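Local atomic coordinates of transcriptional protein SWT1 (Saccharomyces cerevisiae, PDB entry 4PQZ), a protein that takes part in transcription, probably as an activator, and has RNA endonuclease activity, its C-terminal HEPN-like domain being the part described. Residues 59-64 / 91-96; 81-86 / 106-111; 128-133 / 157-162. All blocks are in the same frame, centred on the assembly; numbering follows the deposited sequence.

In the fold
The three contacts tie together six segments of a single all-helical domain with a HEPN-like fold. Interactions 1 and 2 alternate along the chain: 59-64 ends helix 35-62, 81-86 lies on helix 79-88, 91-96 on helix 90-97 and 106-111 in the loop that follows. Their centres are about 15 Å apart, and Phe94 packs on Ile86 between them. Interaction 3 comes later, joining helices 122-139 and 145-163, with its centre about 20 Å from that of interaction 2 and about 27 Å from that of interaction 1. Trp108 and Leu111 meet Trp132, so interactions 2 and 3 share one aromatic core, and interaction 1 lies on the opposite side of the chain's centre from interaction 3.

Interaction 1: residues 59-64 / 91-96; sequences RKEYGE and VSVFSE
Val93 meets Glu61 and Tyr62 where the C-terminal end of helix 35-62 comes up against helix 90-97, at one end of this HEPN-like helical domain. The apolar part of the contact centres on one methyl, Val93 CG2. Val93 CG2 lies 3.7 Å from Glu61 CG and 3.9 Å from Tyr62 CE2, approaching the tyrosine ring obliquely. The Glu61 and Val93 side chains run alongside in opposing senses. A trans chi1 in Glu61 (-169°), followed by a bend at chi2, presents its methylene to the valine and carries the carboxylate on past it. The same Glu61 CG lies over one face of the neighbouring Tyr62 ring, 3.6 Å above the plane and displaced from the ring centre, so this methylene is shared between the ring and the methyl. Val93 is buried and also packs on Thr57, one turn back along helix 35-62, while Tyr62 reaches the loop residue Ile69.

The polar groups meet more loosely. Glu61 OE2 stands 4.1 Å from the backbone Ser92 O. The like-charged Glu61 OE1 and Glu96 OE1 stay 6.1 Å apart, and Glu96 is paired with Lys142. After Tyr62 the chain of helix 35-62 leaves helical angles at Gly63, whose phi is positive. At the other end of the tyrosine side chain, the phenol oxygen Tyr62 OH lies 3.6 Å from Ser92 CB.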
loop_
_atom_site.group_PDB
_atom_site.type_symbol
_atom_site.label_atom_id
_atom_site.label_comp_id
_atom_site.label_asym_id
_atom_site.label_seq_id
_atom_site.Cartn_x
_atom_site.Cartn_y
_atom_site.Cartn_z
ATOM N N ARG A 59 6.012 -14.237 -1.903
ATOM C CA ARG A 59 6.584 -15.185 -2.840
ATOM C C ARG A 59 8.089 -15.376 -2.626
ATOM O O ARG A 59 8.616 -16.471 -2.816
ATOM C CB ARG A 59 6.296 -14.747 -4.273
ATOM C CG ARG A 59 4.853 -14.961 -4.707
ATOM C CD ARG A 59 4.708 -14.617 -6.183
ATOM N NE ARG A 59 3.346 -14.782 -6.686
ATOM C CZ ARG A 59 2.859 -15.924 -7.168
ATOM N NH1 ARG A 59 3.620 -17.017 -7.197
ATOM N NH2 ARG A 59 1.606 -15.979 -7.609
ATOM N N LYS A 60 8.779 -14.319 -2.223
ATOM C CA LYS A 60 10.212 -14.413 -1.936
ATOM C C LYS A 60 10.524 -15.133 -0.615
ATOM O O LYS A 60 11.463 -15.937 -0.539
ATOM C CB LYS A 60 10.886 -13.034 -1.977
ATOM C CG LYS A 60 12.396 -13.090 -1.751
ATOM C CD LYS A 60 13.110 -11.874 -2.338
ATOM C CE LYS A 60 14.621 -12.049 -2.248
ATOM N NZ LYS A 60 15.045 -13.415 -2.698
ATOM N N GLU A 61 9.735 -14.859 0.416
ATOM C CA GLU A 61 9.837 -15.628 1.657
ATOM C C GLU A 61 9.491 -17.128 1.492
ATOM O O GLU A 61 10.217 -17.996 1.983
ATOM C CB GLU A 61 8.960 -15.010 2.745
ATOM C CG GLU A 61 9.201 -15.572 4.141
ATOM C CD GLU A 61 10.549 -15.173 4.722
ATOM O OE1 GLU A 61 11.262 -14.362 4.091
ATOM O OE2 GLU A 61 10.894 -15.680 5.815
ATOM N N TYR A 62 8.402 -17.425 0.783
ATOM C CA TYR A 62 7.786 -18.759 0.831
ATOM C C TYR A 62 7.880 -19.593 -0.452
ATOM O O TYR A 62 7.808 -20.833 -0.403
ATOM C CB TYR A 62 6.333 -18.653 1.327
ATOM C CG TYR A 62 6.272 -18.194 2.767
ATOM C CD1 TYR A 62 6.762 -19.012 3.772
ATOM C CD2 TYR A 62 5.764 -16.946 3.121
ATOM C CE1 TYR A 62 6.746 -18.635 5.080
ATOM C CE2 TYR A 62 5.739 -16.546 4.457
ATOM C CZ TYR A 62 6.237 -17.404 5.434
ATOM O OH TYR A 62 6.243 -17.080 6.763
ATOM N N GLY A 63 8.053 -18.918 -1.590
ATOM C CA GLY A 63 8.257 -19.588 -2.867
ATOM C C GLY A 63 7.154 -20.551 -3.257
ATOM O O GLY A 63 5.999 -20.162 -3.415
ATOM N N GLU A 64 7.529 -21.816 -3.416
ATOM C CA GLU A 64 6.592 -22.904 -3.675
ATOM C C GLU A 64 5.501 -23.029 -2.605
ATOM O O GLU A 64 4.358 -23.412 -2.890
ATOM C CB GLU A 64 7.353 -24.225 -3.721
ATOM C CG GLU A 64 7.838 -24.652 -5.087
ATOM C CD GLU A 64 8.136 -26.143 -5.131
ATOM O OE1 GLU A 64 8.644 -26.676 -4.119
ATOM O OE2 GLU A 64 7.845 -26.786 -6.164
ATOM N N VAL A 91 5.187 -10.983 12.281
ATOM C CA VAL A 91 6.348 -11.507 12.981
ATOM C C VAL A 91 7.329 -12.191 12.032
ATOM O O VAL A 91 8.542 -12.024 12.162
ATOM C CB VAL A 91 5.886 -12.466 14.108
ATOM C CG1 VAL A 91 7.070 -13.205 14.724
ATOM C CG2 VAL A 91 5.070 -11.686 15.169
ATOM N N SER A 92 6.802 -12.942 11.064
ATOM C CA SER A 92 7.629 -13.710 10.136
ATOM C C SER A 92 8.288 -12.870 9.051
ATOM O O SER A 92 9.468 -13.073 8.707
ATOM C CB SER A 92 6.787 -14.805 9.453
ATOM O OG SER A 92 6.378 -15.809 10.379
ATOM N N VAL A 93 7.515 -11.952 8.468
ATOM C CA VAL A 93 7.985 -11.262 7.271
ATOM C C VAL A 93 7.952 -9.722 7.335
ATOM O O VAL A 93 8.927 -9.072 6.976
ATOM C CB VAL A 93 7.222 -11.732 6.015
ATOM C CG1 VAL A 93 8.018 -11.372 4.784
ATOM C CG2 VAL A 93 6.991 -13.245 6.043
ATOM N N PHE A 94 6.844 -9.146 7.799
ATOM C CA PHE A 94 6.608 -7.723 7.599
ATOM C C PHE A 94 7.177 -6.757 8.650
ATOM O O PHE A 94 7.500 -5.630 8.320
ATOM C CB PHE A 94 5.127 -7.452 7.346
ATOM C CG PHE A 94 4.675 -7.890 6.005
ATOM C CD1 PHE A 94 4.946 -7.114 4.882
ATOM C CD2 PHE A 94 4.007 -9.095 5.848
ATOM C CE1 PHE A 94 4.546 -7.533 3.605
ATOM C CE2 PHE A 94 3.597 -9.524 4.593
ATOM C CZ PHE A 94 3.864 -8.738 3.476
ATOM N N SER A 95 7.299 -7.182 9.904
ATOM C CA SER A 95 7.822 -6.287 10.926
ATOM C C SER A 95 9.273 -5.929 10.643
ATOM O O SER A 95 9.744 -4.865 11.022
ATOM C CB SER A 95 7.724 -6.896 12.325
ATOM O OG SER A 95 8.677 -7.922 12.494
ATOM N N GLU A 96 9.989 -6.842 10.010
ATOM C CA GLU A 96 11.368 -6.574 9.625
ATOM C C GLU A 96 11.444 -5.389 8.673
ATOM O O GLU A 96 12.344 -4.562 8.777
ATOM C CB GLU A 96 11.984 -7.796 8.951
ATOM C CG GLU A 96 13.425 -7.596 8.597
ATOM C CD GLU A 96 13.926 -8.550 7.531
ATOM O OE1 GLU A 96 13.116 -9.326 6.976
ATOM O OE2 GLU A 96 15.141 -8.498 7.243
#

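Interaction 2: residues 81-86 / 106-111; sequences NASNYI and NEWKSL
With OG anti to the backbone N (chi1 178°), Ser83 extends its hydroxyl toward the loop at Trp108, while the first torsion of Trp108 sets the indole beside its own backbone N, where it faces Ile86. The hydroxyl of Ser83 donates to the main-chain carbonyl of Trp108, with Ser83 OG 2.8 Å from Trp108 O. It comes in well to one side of the C=O direction, at 116°, and is tilted from the carbonyl plane. Ser83 OG also lies at the edge of the indole, 3.7 Å from Trp108 CE3, and touches Leu111 CG. One buried hydroxyl thus joins the end of the 3-10 segment to helix 79-88. This loop, between helices 90-97 and 113-116 of the HEPN-like domain, folds its tryptophan inward among the helices. Over the indole, Ile86 CG2 makes a CH-pi contact, 3.5 Å from the centroid of the Trp108 five-membered ring and 7° from its normal. Ile86 CD1 reaches the benzo part, 4.0 Å from Trp108 CZ3. On the opposite face sits Glu107 OE1, and Trp132 and Val135 of helix 122-139 also pack on the ring. A leucine in place of Trp108 would probably leave the Ile86 methyl without its aromatic face and open a gap toward Trp132. Leu111 CD1 lies 4.0 Å from Ser83 CB, beside the hydroxyl's hydrogen bond.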
loop_
_atom_site.group_PDB
_atom_site.type_symbol
_atom_site.label_atom_id
_atom_site.label_comp_id
_atom_site.label_asym_id
_atom_site.label_seq_id
_atom_site.Cartn_x
_atom_site.Cartn_y
_atom_site.Cartn_z
ATOM N N ASN A 81 -7.769 -6.998 2.617
ATOM C CA ASN A 81 -6.998 -8.231 2.428
ATOM C C ASN A 81 -5.501 -8.028 2.625
ATOM O O ASN A 81 -4.843 -8.804 3.324
ATOM C CB ASN A 81 -7.216 -8.799 1.029
ATOM C CG ASN A 81 -8.620 -9.289 0.811
ATOM O OD1 ASN A 81 -9.314 -9.676 1.756
ATOM N ND2 ASN A 81 -9.056 -9.276 -0.449
ATOM N N ALA A 82 -4.971 -6.978 2.002
ATOM C CA ALA A 82 -3.555 -6.641 2.115
ATOM C C ALA A 82 -3.154 -6.405 3.567
ATOM O O ALA A 82 -2.174 -6.972 4.052
ATOM C CB ALA A 82 -3.243 -5.426 1.260
ATOM N N SER A 83 -3.923 -5.569 4.252
ATOM C CA SER A 83 -3.706 -5.268 5.663
ATOM C C SER A 83 -3.703 -6.533 6.514
ATOM O O SER A 83 -2.807 -6.752 7.337
ATOM C CB SER A 83 -4.796 -4.325 6.169
ATOM O OG SER A 83 -4.615 -4.076 7.543
ATOM N N ASN A 84 -4.708 -7.372 6.301
ATOM C CA ASN A 84 -4.781 -8.680 6.971
ATOM C C ASN A 84 -3.520 -9.536 6.717
ATOM O O ASN A 84 -2.959 -10.130 7.644
ATOM C CB ASN A 84 -6.070 -9.428 6.571
ATOM C CG ASN A 84 -6.107 -10.861 7.100
ATOM O OD1 ASN A 84 -5.838 -11.102 8.283
ATOM N ND2 ASN A 84 -6.419 -11.823 6.217
ATOM N N TYR A 85 -3.046 -9.568 5.473
ATOM C CA TYR A 85 -1.752 -10.202 5.176
ATOM C C TYR A 85 -0.540 -9.616 5.920
ATOM O O TYR A 85 0.321 -10.367 6.389
ATOM C CB TYR A 85 -1.487 -10.243 3.671
ATOM C CG TYR A 85 -2.177 -11.401 3.000
ATOM C CD1 TYR A 85 -2.119 -12.688 3.545
ATOM C CD2 TYR A 85 -2.925 -11.206 1.852
ATOM C CE1 TYR A 85 -2.774 -13.739 2.943
ATOM C CE2 TYR A 85 -3.574 -12.248 1.245
ATOM C CZ TYR A 85 -3.495 -13.510 1.787
ATOM O OH TYR A 85 -4.147 -14.524 1.154
ATOM N N ILE A 86 -0.475 -8.289 6.032
ATOM C CA ILE A 86 0.606 -7.656 6.786
ATOM C C ILE A 86 0.508 -8.035 8.248
ATOM O O ILE A 86 1.519 -8.367 8.878
ATOM C CB ILE A 86 0.600 -6.112 6.651
ATOM C CG1 ILE A 86 0.925 -5.707 5.213
ATOM C CG2 ILE A 86 1.595 -5.487 7.611
ATOM C CD1 ILE A 86 0.765 -4.218 4.963
ATOM N N ASN A 106 -0.423 -4.146 15.708
ATOM C CA ASN A 106 -1.827 -3.764 15.905
ATOM C C ASN A 106 -2.429 -2.736 14.914
ATOM O O ASN A 106 -3.645 -2.690 14.721
ATOM C CB ASN A 106 -2.037 -3.322 17.356
ATOM C CG ASN A 106 -3.489 -3.025 17.670
ATOM O OD1 ASN A 106 -4.291 -3.936 17.878
ATOM N ND2 ASN A 106 -3.836 -1.741 17.706
ATOM N N GLU A 107 -1.581 -1.931 14.277
ATOM C CA GLU A 107 -2.025 -0.966 13.263
ATOM C C GLU A 107 -2.762 -1.647 12.079
ATOM O O GLU A 107 -3.608 -1.025 11.410
ATOM C CB GLU A 107 -0.814 -0.160 12.754
ATOM C CG GLU A 107 -1.055 1.353 12.534
ATOM C CD GLU A 107 -1.700 1.648 11.193
ATOM O OE1 GLU A 107 -1.614 0.775 10.305
ATOM O OE2 GLU A 107 -2.294 2.737 11.024
ATOM N N TRP A 108 -2.433 -2.917 11.822
ATOM C CA TRP A 108 -2.975 -3.639 10.663
ATOM C C TRP A 108 -4.157 -4.540 10.990
ATOM O O TRP A 108 -4.729 -5.171 10.106
ATOM C CB TRP A 108 -1.875 -4.447 9.992
ATOM C CG TRP A 108 -0.701 -3.585 9.669
ATOM C CD1 TRP A 108 0.487 -3.541 10.332
ATOM C CD2 TRP A 108 -0.628 -2.595 8.641
ATOM N NE1 TRP A 108 1.312 -2.622 9.759
ATOM C CE2 TRP A 108 0.654 -2.018 8.723
ATOM C CE3 TRP A 108 -1.508 -2.160 7.638
ATOM C CZ2 TRP A 108 1.076 -1.013 7.847
ATOM C CZ3 TRP A 108 -1.078 -1.157 6.758
ATOM C CH2 TRP A 108 0.191 -0.591 6.881
ATOM N N LYS A 109 -4.528 -4.581 12.259
ATOM C CA LYS A 109 -5.663 -5.380 12.700
ATOM C C LYS A 109 -6.966 -4.874 12.077
ATOM O O LYS A 109 -7.791 -5.655 11.596
ATOM C CB LYS A 109 -5.731 -5.359 14.228
ATOM C CG LYS A 109 -6.571 -6.462 14.867
ATOM C CD LYS A 109 -6.125 -6.696 16.311
ATOM C CE LYS A 109 -7.296 -7.045 17.211
ATOM N NZ LYS A 109 -8.244 -7.958 16.528
ATOM N N SER A 110 -7.147 -3.559 12.093
ATOM C CA SER A 110 -8.325 -2.926 11.496
ATOM C C SER A 110 -7.983 -1.482 11.158
ATOM O O SER A 110 -7.953 -0.610 12.030
ATOM C CB SER A 110 -9.538 -2.977 12.442
ATOM O OG SER A 110 -10.746 -2.623 11.768
ATOM N N LEU A 111 -7.693 -1.250 9.885
ATOM C CA LEU A 111 -7.408 0.085 9.386
ATOM C C LEU A 111 -8.655 0.948 9.461
ATOM O O LEU A 111 -9.767 0.453 9.259
ATOM C CB LEU A 111 -6.951 0.026 7.924
ATOM C CG LEU A 111 -5.546 -0.435 7.552
ATOM C CD1 LEU A 111 -5.413 -0.412 6.027
ATOM C CD2 LEU A 111 -4.508 0.472 8.207
#

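Interaction 3: residues 128-133 / 157-162; sequences FEQFWE and EWKTSI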
loop_
_atom_site.group_PDB
_atom_site.type_symbol
_atom_site.label_atom_id
_atom_site.label_comp_id
_atom_site.label_asym_id
_atom_site.label_seq_id
_atom_site.Cartn_x
_atom_site.Cartn_y
_atom_site.Cartn_z
ATOM N N PHE A 128 -5.088 9.664 2.694
ATOM C CA PHE A 128 -4.922 8.365 2.064
ATOM C C PHE A 128 -3.543 8.248 1.434
ATOM O O PHE A 128 -2.767 7.350 1.777
ATOM C CB PHE A 128 -6.015 8.139 1.000
ATOM C CG PHE A 128 -5.933 6.797 0.319
ATOM C CD1 PHE A 128 -6.499 5.672 0.905
ATOM C CD2 PHE A 128 -5.277 6.657 -0.907
ATOM C CE1 PHE A 128 -6.417 4.418 0.278
ATOM C CE2 PHE A 128 -5.188 5.421 -1.531
ATOM C CZ PHE A 128 -5.765 4.301 -0.940
ATOM N N GLU A 129 -3.252 9.158 0.507
ATOM C CA GLU A 129 -1.992 9.150 -0.221
ATOM C C GLU A 129 -0.781 9.287 0.693
ATOM O O GLU A 129 0.195 8.564 0.508
ATOM C CB GLU A 129 -1.977 10.225 -1.313
ATOM C CG GLU A 129 -0.804 10.125 -2.291
ATOM C CD GLU A 129 0.497 10.728 -1.750
ATOM O OE1 GLU A 129 1.582 10.305 -2.207
ATOM O OE2 GLU A 129 0.436 11.621 -0.872
ATOM N N GLN A 130 -0.828 10.197 1.669
ATOM C CA GLN A 130 0.308 10.353 2.591
ATOM C C GLN A 130 0.600 9.097 3.412
ATOM O O GLN A 130 1.757 8.773 3.665
ATOM C CB GLN A 130 0.153 11.563 3.531
ATOM C CG GLN A 130 0.321 12.946 2.832
ATOM C CD GLN A 130 1.752 13.257 2.389
ATOM O OE1 GLN A 130 2.558 13.764 3.174
ATOM N NE2 GLN A 130 2.065 12.984 1.116
ATOM N N PHE A 131 -0.438 8.392 3.847
ATOM C CA PHE A 131 -0.213 7.227 4.706
ATOM C C PHE A 131 0.478 6.143 3.889
ATOM O O PHE A 131 1.502 5.575 4.303
ATOM C CB PHE A 131 -1.532 6.707 5.287
ATOM C CG PHE A 131 -1.407 5.385 5.995
ATOM C CD1 PHE A 131 -0.979 5.327 7.317
ATOM C CD2 PHE A 131 -1.730 4.200 5.345
ATOM C CE1 PHE A 131 -0.862 4.115 7.967
ATOM C CE2 PHE A 131 -1.624 2.981 5.991
ATOM C CZ PHE A 131 -1.185 2.941 7.297
ATOM N N TRP A 132 -0.078 5.901 2.706
ATOM C CA TRP A 132 0.371 4.809 1.848
ATOM C C TRP A 132 1.715 5.053 1.167
ATOM O O TRP A 132 2.422 4.106 0.852
ATOM C CB TRP A 132 -0.713 4.464 0.826
ATOM C CG TRP A 132 -1.814 3.699 1.475
ATOM C CD1 TRP A 132 -3.104 4.111 1.685
ATOM C CD2 TRP A 132 -1.706 2.401 2.061
ATOM N NE1 TRP A 132 -3.813 3.129 2.347
ATOM C CE2 TRP A 132 -2.976 2.072 2.585
ATOM C CE3 TRP A 132 -0.659 1.482 2.184
ATOM C CZ2 TRP A 132 -3.222 0.855 3.217
ATOM C CZ3 TRP A 132 -0.911 0.275 2.813
ATOM C CH2 TRP A 132 -2.182 -0.027 3.324
ATOM N N GLU A 133 2.047 6.326 0.953
ATOM C CA GLU A 133 3.358 6.743 0.461
ATOM C C GLU A 133 4.438 6.310 1.448
ATOM O O GLU A 133 5.400 5.635 1.067
ATOM C CB GLU A 133 3.394 8.269 0.239
ATOM C CG GLU A 133 4.792 8.862 0.229
ATOM C CD GLU A 133 4.811 10.347 -0.117
ATOM O OE1 GLU A 133 3.784 10.875 -0.584
ATOM O OE2 GLU A 133 5.864 10.989 0.081
ATOM N N GLU A 157 3.919 11.378 -9.429
ATOM C CA GLU A 157 2.680 11.526 -10.189
ATOM C C GLU A 157 1.432 11.636 -9.300
ATOM O O GLU A 157 0.505 12.384 -9.614
ATOM C CB GLU A 157 2.511 10.371 -11.178
ATOM C CG GLU A 157 3.676 10.170 -12.116
ATOM C CD GLU A 157 3.380 9.114 -13.158
ATOM O OE1 GLU A 157 2.227 9.072 -13.637
ATOM O OE2 GLU A 157 4.292 8.323 -13.488
ATOM N N TRP A 158 1.405 10.894 -8.194
ATOM C CA TRP A 158 0.275 10.971 -7.273
ATOM C C TRP A 158 0.171 12.343 -6.636
ATOM O O TRP A 158 -0.903 12.947 -6.638
ATOM C CB TRP A 158 0.381 9.925 -6.169
ATOM C CG TRP A 158 0.259 8.514 -6.648
ATOM C CD1 TRP A 158 -0.301 8.081 -7.823
ATOM C CD2 TRP A 158 0.719 7.345 -5.965
ATOM N NE1 TRP A 158 -0.215 6.708 -7.906
ATOM C CE2 TRP A 158 0.405 6.234 -6.778
ATOM C CE3 TRP A 158 1.367 7.127 -4.743
ATOM C CZ2 TRP A 158 0.718 4.926 -6.405
ATOM C CZ3 TRP A 158 1.672 5.829 -4.373
ATOM C CH2 TRP A 158 1.350 4.746 -5.201
ATOM N N LYS A 159 1.290 12.807 -6.075
ATOM C CA LYS A 159 1.374 14.112 -5.403
ATOM C C LYS A 159 0.986 15.269 -6.329
ATOM O O LYS A 159 0.140 16.096 -5.982
ATOM C CB LYS A 159 2.787 14.368 -4.871
ATOM C CG LYS A 159 3.145 13.622 -3.615
ATOM C CD LYS A 159 4.562 13.928 -3.192
ATOM C CE LYS A 159 4.925 13.258 -1.901
ATOM N NZ LYS A 159 6.417 13.192 -1.722
ATOM N N THR A 160 1.581 15.305 -7.517
ATOM C CA THR A 160 1.366 16.420 -8.426
ATOM C C THR A 160 -0.085 16.437 -8.895
ATOM O O THR A 160 -0.694 17.493 -8.943
ATOM C CB THR A 160 2.359 16.411 -9.609
ATOM O OG1 THR A 160 2.100 15.290 -10.462
ATOM C CG2 THR A 160 3.791 16.337 -9.092
ATOM N N SER A 161 -0.648 15.267 -9.188
ATOM C CA SER A 161 -2.052 15.174 -9.591
ATOM C C SER A 161 -2.990 15.579 -8.448
ATOM O O SER A 161 -4.117 16.024 -8.671
ATOM C CB SER A 161 -2.386 13.760 -10.092
ATOM O OG SER A 161 -1.697 13.457 -11.304
ATOM N N ILE A 162 -2.511 15.418 -7.220
ATOM C CA ILE A 162 -3.229 15.882 -6.041
ATOM C C ILE A 162 -2.926 17.365 -5.783
ATOM O O ILE A 162 -3.842 18.165 -5.598
ATOM C CB ILE A 162 -2.874 15.032 -4.794
ATOM C CG1 ILE A 162 -3.517 13.644 -4.882
ATOM C CG2 ILE A 162 -3.326 15.719 -3.517
ATOM C CD1 ILE A 162 -3.183 12.736 -3.679
#
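An antiparallel helix pair of the HEPN-like fold brings 128-133 against 157-162, their axes 11.0 Å apart at closest and their directions 165° from each other. Glu129 lies between the helices. It leaves its helix with CG opposite N and folds back at chi2 (-81°), laying its aliphatic part against Ile162 and Trp158: Glu129 CB is 3.7 Å from Ile162 CD1, and Glu129 CG is 4.1 Å from Trp158 CB. The carboxylate comes with OE1 at the edge of the indole, near its plane. Gln130 NE2 donates to the syn lone pair of Glu129 OE2 at 2.9 Å, almost in its own amide plane, which restrains the carboxylate's rotation. Further out, the extended chains of Glu133 and Lys159 are nearly perpendicular, and Lys159 NZ forms a salt bridge with Glu133 OE2 at 2.9 Å, on the syn side but 28° out of the carboxylate plane. Glu129 OE1 and Glu133 OE1 lie 2.8 Å apart, consistent with one of the two acids holding a proton. On the side of helix 35-62, Trp158 NE1 is hydrogen-bonded to Gln45, and Trp132 packs on Val46 and Ile50 of that helix and on Ile79 of helix 79-88.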